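Local atomic coordinates of STM4351 (Salmonella enterica, PDB entry 2Y7I), a protein that binds arginine with high specificity as a periplasmic solute-binding protein, probably serving the uptake of that amino acid. Residues S4-H9 with K41-E46; S48-S53 with F63-A68. All blocks are in the same frame, centred on the assembly; numbering follows the deposited sequence.

Contact 1. Residues S4-H9 with K41-E46; sequences SARTLH and KEMQAE. With ZN (zinc ion), chain E.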
ATOM      1  N   SER A   4     -23.441  10.459  18.197  1.00 49.41           N
ATOM      2  CA  SER A   4     -22.611  10.710  17.023  1.00 47.81           C
ATOM      3  C   SER A   4     -21.618   9.563  16.883  1.00 45.92           C
ATOM      4  O   SER A   4     -21.366   8.833  17.849  1.00 46.19           O
ATOM      5  CB  SER A   4     -21.853  12.034  17.163  1.00 47.53           C
ATOM      6  OG  SER A   4     -20.855  11.954  18.170  1.00 47.60           O
ATOM      7  N   ALA A   5     -21.057   9.398  15.688  1.00 44.16           N
ATOM      8  CA  ALA A   5     -19.973   8.438  15.494  1.00 42.12           C
ATOM      9  C   ALA A   5     -18.765   8.942  16.277  1.00 40.20           C
ATOM     10  O   ALA A   5     -18.612  10.154  16.466  1.00 40.26           O
ATOM     11  CB  ALA A   5     -19.631   8.304  14.017  1.00 41.76           C
ATOM     12  N   ARG A   6     -17.925   8.022  16.748  1.00 38.42           N
ATOM     13  CA  ARG A   6     -16.660   8.404  17.365  1.00 36.61           C
ATOM     14  C   ARG A   6     -15.880   9.283  16.386  1.00 34.49           C
ATOM     15  O   ARG A   6     -15.930   9.066  15.171  1.00 33.73           O
ATOM     16  CB  ARG A   6     -15.845   7.172  17.790  1.00 36.58           C
ATOM     17  CG  ARG A   6     -15.340   6.304  16.646  1.00 36.56           C
ATOM     18  CD  ARG A   6     -14.694   4.994  17.128  1.00 38.06           C
ATOM     19  NE  ARG A   6     -13.387   5.192  17.757  1.00 37.23           N
ATOM     20  CZ  ARG A   6     -12.407   4.290  17.740  1.00 36.79           C
ATOM     21  NH1 ARG A   6     -12.577   3.131  17.113  1.00 37.05           N
ATOM     22  NH2 ARG A   6     -11.256   4.546  18.342  1.00 36.15           N
ATOM     23  N   THR A   7     -15.197  10.294  16.917  1.00 33.02           N
ATOM     24  CA  THR A   7     -14.472  11.245  16.094  1.00 31.05           C
ATOM     25  C   THR A   7     -13.011  11.286  16.520  1.00 29.79           C
ATOM     26  O   THR A   7     -12.693  11.605  17.667  1.00 30.09           O
ATOM     27  CB  THR A   7     -15.110  12.664  16.143  1.00 31.95           C
ATOM     28  OG1 THR A   7     -16.457  12.590  15.666  1.00 32.08           O
ATOM     29  CG2 THR A   7     -14.336  13.646  15.264  1.00 30.80           C
ATOM     30  N   LEU A   8     -12.139  10.946  15.575  1.00 27.75           N
ATOM     31  CA  LEU A   8     -10.708  10.940  15.787  1.00 26.51           C
ATOM     32  C   LEU A   8     -10.145  12.312  15.409  1.00 25.33           C
ATOM     33  O   LEU A   8     -10.293  12.766  14.263  1.00 24.72           O
ATOM     34  CB  LEU A   8     -10.082   9.828  14.943  1.00 26.34           C
ATOM     35  CG  LEU A   8      -8.687   9.289  15.248  1.00 27.72           C
ATOM     36  CD1 LEU A   8      -8.574   8.842  16.707  1.00 29.52           C
ATOM     37  CD2 LEU A   8      -8.388   8.115  14.310  1.00 28.39           C
ATOM     38  N   HIS A   9      -9.524  12.975  16.384  1.00 24.69           N
ATOM     39  CA  HIS A   9      -9.019  14.336  16.204  1.00 23.43           C
ATOM     40  C   HIS A   9      -7.542  14.292  15.811  1.00 21.97           C
ATOM     41  O   HIS A   9      -6.709  13.844  16.594  1.00 21.55           O
ATOM     42  CB  HIS A   9      -9.229  15.164  17.483  1.00 24.59           C
ATOM     43  CG  HIS A   9     -10.657  15.222  17.942  1.00 26.44           C
ATOM     44  ND1 HIS A   9     -11.183  14.346  18.868  1.00 27.28           N
ATOM     45  CD2 HIS A   9     -11.671  16.052  17.596  1.00 27.53           C
ATOM     46  CE1 HIS A   9     -12.457  14.635  19.074  1.00 28.85           C
ATOM     47  NE2 HIS A   9     -12.779  15.663  18.313  1.00 28.66           N
ATOM     48  N   LYS A  41     -12.404   5.783   8.147  1.00 23.06           N
ATOM     49  CA  LYS A  41     -13.486   4.966   7.588  1.00 24.97           C
ATOM     50  C   LYS A  41     -13.367   3.501   8.026  1.00 25.00           C
ATOM     51  O   LYS A  41     -14.356   2.899   8.444  1.00 25.62           O
ATOM     52  CB  LYS A  41     -13.564   5.091   6.061  1.00 25.70           C
ATOM     53  CG  LYS A  41     -14.800   4.407   5.471  1.00 29.33           C
ATOM     54  CD  LYS A  41     -15.015   4.784   4.014  1.00 33.67           C
ATOM     55  CE  LYS A  41     -16.339   4.216   3.507  1.00 36.83           C
ATOM     56  NZ  LYS A  41     -16.596   4.570   2.082  1.00 39.20           N
ATOM     57  N   GLU A  42     -12.156   2.942   7.960  1.00 24.27           N
ATOM     58  CA  GLU A  42     -11.915   1.561   8.422  1.00 24.93           C
ATOM     59  C   GLU A  42     -12.169   1.399   9.916  1.00 25.16           C
ATOM     60  O   GLU A  42     -12.519   0.315  10.379  1.00 25.56           O
ATOM     61  CB  GLU A  42     -10.491   1.094   8.093  1.00 24.38           C
ATOM     62  CG  GLU A  42     -10.221   0.803   6.623  1.00 26.58           C
ATOM     63  CD  GLU A  42     -11.035  -0.365   6.061  1.00 30.92           C
ATOM     64  OE1 GLU A  42     -11.609  -1.156   6.840  1.00 30.16           O
ATOM     65  OE2 GLU A  42     -11.099  -0.479   4.818  1.00 34.00           O
ATOM     66  N   MET A  43     -12.007   2.487  10.664  1.00 24.80           N
ATOM     67  CA  MET A  43     -12.226   2.474  12.110  1.00 25.51           C
ATOM     68  C   MET A  43     -13.669   2.829  12.486  1.00 26.84           C
ATOM     69  O   MET A  43     -14.000   2.914  13.674  1.00 26.68           O
ATOM     70  CB  MET A  43     -11.253   3.431  12.794  1.00 24.95           C
ATOM     71  CG  MET A  43      -9.787   2.974  12.727  1.00 24.18           C
ATOM     72  SD  MET A  43      -8.641   4.140  13.479  1.00 24.84           S
ATOM     73  CE  MET A  43      -9.287   4.273  15.143  1.00 24.92           C
ATOM     74  N   GLN A  44     -14.506   3.030  11.465  1.00 27.38           N
ATOM     75  CA  GLN A  44     -15.899   3.476  11.625  1.00 29.47           C
ATOM     76  C   GLN A  44     -15.986   4.748  12.472  1.00 29.62           C
ATOM     77  O   GLN A  44     -16.845   4.881  13.349  1.00 30.05           O
ATOM     78  CB  GLN A  44     -16.787   2.345  12.161  1.00 30.56           C
ATOM     79  CG  GLN A  44     -16.985   1.240  11.141  1.00 32.76           C
ATOM     80  CD  GLN A  44     -17.686   0.021  11.711  1.00 37.07           C
ATOM     81  OE1 GLN A  44     -17.213  -0.599  12.670  1.00 37.81           O
ATOM     82  NE2 GLN A  44     -18.817  -0.337  11.111  1.00 39.34           N
ATOM     83  N   ALA A  45     -15.067   5.669  12.182  1.00 28.86           N
ATOM     84  CA  ALA A  45     -14.934   6.938  12.881  1.00 29.42           C
ATOM     85  C   ALA A  45     -15.013   8.102  11.912  1.00 29.86           C
ATOM     86  O   ALA A  45     -14.706   7.963  10.724  1.00 29.25           O
ATOM     87  CB  ALA A  45     -13.606   6.993  13.627  1.00 28.14           C
ATOM     88  N   GLU A  46     -15.435   9.250  12.436  1.00 31.14           N
ATOM     89  CA  GLU A  46     -15.350  10.507  11.721  1.00 31.66           C
ATOM     90  C   GLU A  46     -13.967  11.097  11.981  1.00 30.25           C
ATOM     91  O   GLU A  46     -13.301  10.731  12.956  1.00 29.58           O
ATOM     92  CB  GLU A  46     -16.439  11.470  12.198  1.00 33.31           C
ATOM     93  CG  GLU A  46     -17.875  11.054  11.838  1.00 37.57           C
ATOM     94  CD  GLU A  46     -18.292  11.505  10.442  1.00 41.49           C
ATOM     95  OE1 GLU A  46     -18.174  12.714  10.135  1.00 42.92           O
ATOM     96  OE2 GLU A  46     -18.736  10.649   9.645  1.00 43.86           O
TER
HETATM   97 ZN    ZN E1247     -10.308  13.071  20.249  1.00 35.83          ZN
HETATM   98  O   HOH W   1      -9.097  14.588  21.186  1.00 38.63           O
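A parallel beta-alpha-beta connection contains this contact: strand 7-12 leads by way of helix 31-42 to strand 46-51, its parallel neighbour in the three-stranded sheet. The helix ends in a Schellman motif at Gln44, which takes positive phi (53°), and the next two residues bring the chain alongside residues 6 to 8. Thr7 and Glu46 form a parallel bridge, and Glu46 supplies both of its hydrogen bonds. Glu46 N donates to Arg6 O at 2.8 Å, nearly along the C=O axis. Glu46 O accepts from Leu8 N at 2.9 Å, in the carbonyl plane; both bonds are close to straight. A CA-H...O contact runs beside each, the shorter from Ala45 CA to Arg6 O at 3.3 Å.

Thr7 and Glu46 put their side chains on the same face of the sheet, crossing obliquely, with Thr7 OG1 3.6 Å from Glu46 CB. Arg6 has CG in the crowded position between its backbone N and carbonyl carbon (chi1 67°), which sets Arg6 CG 3.5 Å from Ala45 CB. A bend at chi3 then carries the guanidinium across the end of Met43 at about a right angle, with Arg6 NH2 3.8 Å from Met43 CE. Met43 CE also lies 4.0 Å from Leu8 CD2, so Met43 is touched by a charged group and an apolar one.

Arg6 NH1 makes a salt bridge to Glu205 of helix 200-214. His9 ND1 binds zinc at 2.1 Å together with Asp67 and a water. Backbone hydrogen bonds of Leu8 with Ser48, and of His9 with Asp67 and Ala68, place strand 7-12 between strands 46-51 and 68-69, while Leu202 of helix 200-214 packs against Leu8 and Met43.

Contact 2. Residues S48-S53 with F63-A68; sequences SFTNQS and FKKFDA. With ZN (zinc ion), chain E.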
ATOM      1  N   SER A  48     -11.503  14.642  12.338  1.00 27.50           N
ATOM      2  CA  SER A  48     -11.411  16.076  12.560  1.00 27.09           C
ATOM      3  C   SER A  48      -9.952  16.522  12.509  1.00 25.34           C
ATOM      4  O   SER A  48      -9.087  15.859  13.079  1.00 24.29           O
ATOM      5  CB  SER A  48     -12.042  16.449  13.899  1.00 28.10           C
ATOM      6  OG  SER A  48     -12.145  17.854  14.007  1.00 29.75           O
ATOM      7  N   PHE A  49      -9.685  17.638  11.828  1.00 24.62           N
ATOM      8  CA  PHE A  49      -8.318  18.161  11.712  1.00 23.56           C
ATOM      9  C   PHE A  49      -8.134  19.517  12.379  1.00 23.86           C
ATOM     10  O   PHE A  49      -8.997  20.393  12.280  1.00 24.52           O
ATOM     11  CB  PHE A  49      -7.890  18.273  10.251  1.00 23.21           C
ATOM     12  CG  PHE A  49      -7.757  16.952   9.562  1.00 24.12           C
ATOM     13  CD1 PHE A  49      -6.600  16.201   9.691  1.00 24.91           C
ATOM     14  CD2 PHE A  49      -8.799  16.454   8.788  1.00 27.43           C
ATOM     15  CE1 PHE A  49      -6.482  14.965   9.062  1.00 26.03           C
ATOM     16  CE2 PHE A  49      -8.684  15.226   8.149  1.00 28.96           C
ATOM     17  CZ  PHE A  49      -7.521  14.484   8.288  1.00 26.90           C
ATOM     18  N   THR A  50      -6.999  19.673  13.058  1.00 22.48           N
ATOM     19  CA  THR A  50      -6.583  20.961  13.607  1.00 22.66           C
ATOM     20  C   THR A  50      -5.268  21.329  12.929  1.00 21.00           C
ATOM     21  O   THR A  50      -4.333  20.520  12.906  1.00 20.04           O
ATOM     22  CB  THR A  50      -6.420  20.892  15.137  1.00 23.21           C
ATOM     23  OG1 THR A  50      -7.657  20.472  15.715  1.00 24.91           O
ATOM     24  CG2 THR A  50      -6.028  22.259  15.731  1.00 24.96           C
ATOM     25  N   ASN A  51      -5.221  22.532  12.361  1.00 20.49           N
ATOM     26  CA  ASN A  51      -4.076  23.035  11.617  1.00 19.19           C
ATOM     27  C   ASN A  51      -3.281  24.033  12.471  1.00 19.60           C
ATOM     28  O   ASN A  51      -3.806  25.067  12.881  1.00 20.09           O
ATOM     29  CB  ASN A  51      -4.580  23.677  10.311  1.00 19.71           C
ATOM     30  CG  ASN A  51      -3.496  24.410   9.533  1.00 19.43           C
ATOM     31  OD1 ASN A  51      -3.787  25.384   8.840  1.00 22.67           O
ATOM     32  ND2 ASN A  51      -2.262  23.950   9.625  1.00 18.13           N
ATOM     33  N   GLN A  52      -2.028  23.696  12.766  1.00 18.49           N
ATOM     34  CA  GLN A  52      -1.157  24.544  13.603  1.00 18.94           C
ATOM     35  C   GLN A  52       0.298  24.301  13.182  1.00 17.56           C
ATOM     36  O   GLN A  52       0.558  23.418  12.360  1.00 16.62           O
ATOM     37  CB  GLN A  52      -1.380  24.272  15.096  1.00 20.38           C
ATOM     38  CG  GLN A  52      -1.042  22.851  15.557  1.00 20.47           C
ATOM     39  CD  GLN A  52      -1.407  22.597  17.020  1.00 24.20           C
ATOM     40  OE1 GLN A  52      -2.579  22.646  17.402  1.00 26.02           O
ATOM     41  NE2 GLN A  52      -0.399  22.315  17.843  1.00 23.46           N
ATOM     42  N   SER A  53       1.236  25.074  13.721  1.00 16.96           N
ATOM     43  CA  SER A  53       2.636  24.983  13.275  1.00 16.04           C
ATOM     44  C   SER A  53       3.204  23.571  13.468  1.00 14.85           C
ATOM     45  O   SER A  53       2.877  22.890  14.449  1.00 14.92           O
ATOM     46  CB  SER A  53       3.508  26.042  13.972  1.00 16.22           C
ATOM     47  OG  SER A  53       3.519  25.880  15.387  1.00 17.99           O
ATOM     48  N   PHE A  63       0.238  16.845  25.184  1.00 30.31           N
ATOM     49  CA  PHE A  63      -0.679  17.599  26.036  1.00 32.99           C
ATOM     50  C   PHE A  63      -2.155  17.193  25.829  1.00 32.71           C
ATOM     51  O   PHE A  63      -3.055  17.799  26.405  1.00 34.11           O
ATOM     52  CB  PHE A  63      -0.462  19.106  25.790  1.00 33.73           C
ATOM     53  CG  PHE A  63      -1.106  19.999  26.814  1.00 38.15           C
ATOM     54  CD1 PHE A  63      -0.674  19.996  28.145  1.00 41.94           C
ATOM     55  CD2 PHE A  63      -2.133  20.874  26.444  1.00 40.46           C
ATOM     56  CE1 PHE A  63      -1.276  20.836  29.105  1.00 44.91           C
ATOM     57  CE2 PHE A  63      -2.737  21.721  27.388  1.00 43.26           C
ATOM     58  CZ  PHE A  63      -2.306  21.702  28.722  1.00 45.18           C
ATOM     59  N   LYS A  64      -2.391  16.167  25.008  1.00 31.56           N
ATOM     60  CA  LYS A  64      -3.738  15.608  24.761  1.00 31.46           C
ATOM     61  C   LYS A  64      -4.701  16.504  23.983  1.00 30.96           C
ATOM     62  O   LYS A  64      -5.918  16.330  24.075  1.00 31.23           O
ATOM     63  CB  LYS A  64      -4.413  15.150  26.063  1.00 33.18           C
ATOM     64  CG  LYS A  64      -3.745  13.977  26.723  1.00 34.49           C
ATOM     65  CD  LYS A  64      -4.664  13.314  27.730  1.00 37.77           C
ATOM     66  CE  LYS A  64      -3.944  12.172  28.423  1.00 39.92           C
ATOM     67  NZ  LYS A  64      -2.665  12.641  29.030  1.00 41.29           N
ATOM     68  N   LYS A  65      -4.164  17.457  23.226  1.00 29.64           N
ATOM     69  CA  LYS A  65      -4.990  18.362  22.429  1.00 29.63           C
ATOM     70  C   LYS A  65      -5.676  17.631  21.263  1.00 28.33           C
ATOM     71  O   LYS A  65      -6.740  18.043  20.802  1.00 29.24           O
ATOM     72  CB  LYS A  65      -4.150  19.539  21.923  1.00 29.26           C
ATOM     73  CG  LYS A  65      -4.936  20.592  21.173  1.00 30.97           C
ATOM     74  CD  LYS A  65      -4.027  21.655  20.578  1.00 30.66           C
ATOM     75  CE  LYS A  65      -4.847  22.796  20.013  1.00 31.24           C
ATOM     76  NZ  LYS A  65      -3.957  23.800  19.396  1.00 32.06           N
ATOM     77  N   PHE A  66      -5.054  16.558  20.787  1.00 26.37           N
ATOM     78  CA  PHE A  66      -5.674  15.679  19.803  1.00 25.20           C
ATOM     79  C   PHE A  66      -5.232  14.230  19.995  1.00 24.03           C
ATOM     80  O   PHE A  66      -4.350  13.945  20.801  1.00 24.05           O
ATOM     81  CB  PHE A  66      -5.470  16.164  18.350  1.00 24.59           C
ATOM     82  CG  PHE A  66      -4.285  17.077  18.141  1.00 24.35           C
ATOM     83  CD1 PHE A  66      -2.984  16.578  18.154  1.00 25.43           C
ATOM     84  CD2 PHE A  66      -4.480  18.430  17.884  1.00 24.91           C
ATOM     85  CE1 PHE A  66      -1.892  17.421  17.937  1.00 24.14           C
ATOM     86  CE2 PHE A  66      -3.393  19.285  17.667  1.00 24.57           C
ATOM     87  CZ  PHE A  66      -2.101  18.779  17.696  1.00 24.62           C
ATOM     88  N   ASP A  67      -5.868  13.322  19.264  1.00 22.56           N
ATOM     89  CA  ASP A  67      -5.620  11.894  19.409  1.00 21.77           C
ATOM     90  C   ASP A  67      -4.412  11.424  18.618  1.00 20.37           C
ATOM     91  O   ASP A  67      -3.731  10.488  19.021  1.00 19.79           O
ATOM     92  CB  ASP A  67      -6.846  11.112  18.947  1.00 22.57           C
ATOM     93  CG  ASP A  67      -8.080  11.496  19.702  1.00 23.47           C
ATOM     94  OD1 ASP A  67      -8.069  11.363  20.946  1.00 26.04           O
ATOM     95  OD2 ASP A  67      -9.044  11.964  19.058  1.00 24.73           O
ATOM     96  N   ALA A  68      -4.159  12.074  17.487  1.00 18.74           N
ATOM     97  CA  ALA A  68      -3.139  11.613  16.558  1.00 17.67           C
ATOM     98  C   ALA A  68      -2.606  12.771  15.726  1.00 17.13           C
ATOM     99  O   ALA A  68      -3.233  13.825  15.637  1.00 17.22           O
ATOM    100  CB  ALA A  68      -3.698  10.508  15.653  1.00 17.33           C
TER
HETATM  101 ZN    ZN E1247     -10.308  13.071  20.249  1.00 35.83          ZN
HETATM  102  O   HOH W   1      -9.097  14.588  21.186  1.00 38.63           O
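Gln52, just past strand 46-51, leaves the backbone with CG in the crowded position between N and the carbonyl carbon (chi1 63°). From CB the chain runs on extended through CG, and its amide arrives between an ammonium group and a ring. Gln52 CD lies in the plane of the Phe66 ring, at its edge, 3.9 Å from Phe66 CE2. The amide and ring planes stand 68° apart, so the two groups meet tip to tip without stacking. At the tip, Gln52 OE1 accepts a hydrogen bond from Lys65 NZ at 2.7 Å; the donor sits above the carbonyl plane, 31° out of it. Gln52 OE1 is also 3.5 Å from Phe66 CE2, close to the ring plane. The other branch, Gln52 NE2, is 3.9 Å from Phe66 CZ and is hydrogen-bonded to the hydroxyls of Ser56 and Ser60, so the amide is held at both ends.

Lys65 reaches toward it tip to tip with an extended chain, CG anti to the backbone N. Its CB lies over one face of the neighbouring Phe66 ring, offset toward the rim. Back in the strand, Thr50 CB comes within 4.2 Å of Phe66 CD2.

A Schellman motif at Lys64, with positive phi, ends helix 57-62; Lys65 and Phe66 then turn to Gln52, and the next residue, Asp67, binds zinc through OD2 with His9 of strand 7-12. This joins the end of strand 46-51 to the loop before strand 68-69, with Leu57 and Ser60 of the helix flanking the ring and strand 7-12 hydrogen-bonded to Thr50 and Gln52.

In the fold
Contact 1 closes before contact 2 opens along the chain, and their centres are 15 Å apart. Helix 31-42 leads through contact 1 into strand 46-51, whose far end enters contact 2, giving the order 46-51, 7-12, 68-69 in a parallel sheet. Direct links include two backbone pairs, Leu8 O to Ser48 N at 2.9 Å and His9 O to Asp67 N at 2.8 Å, both probable hydrogen bonds, and packing of Leu8 CD1 on Asp67 CB at 3.6 Å. The shared zinc and its water tie the central strand to the loop before strand 68-69. The Gln52 side chain comes within about 10 Å of the bound arginine, whereas contact 1 lies farther out, its centre 23 Å from the chain's centre.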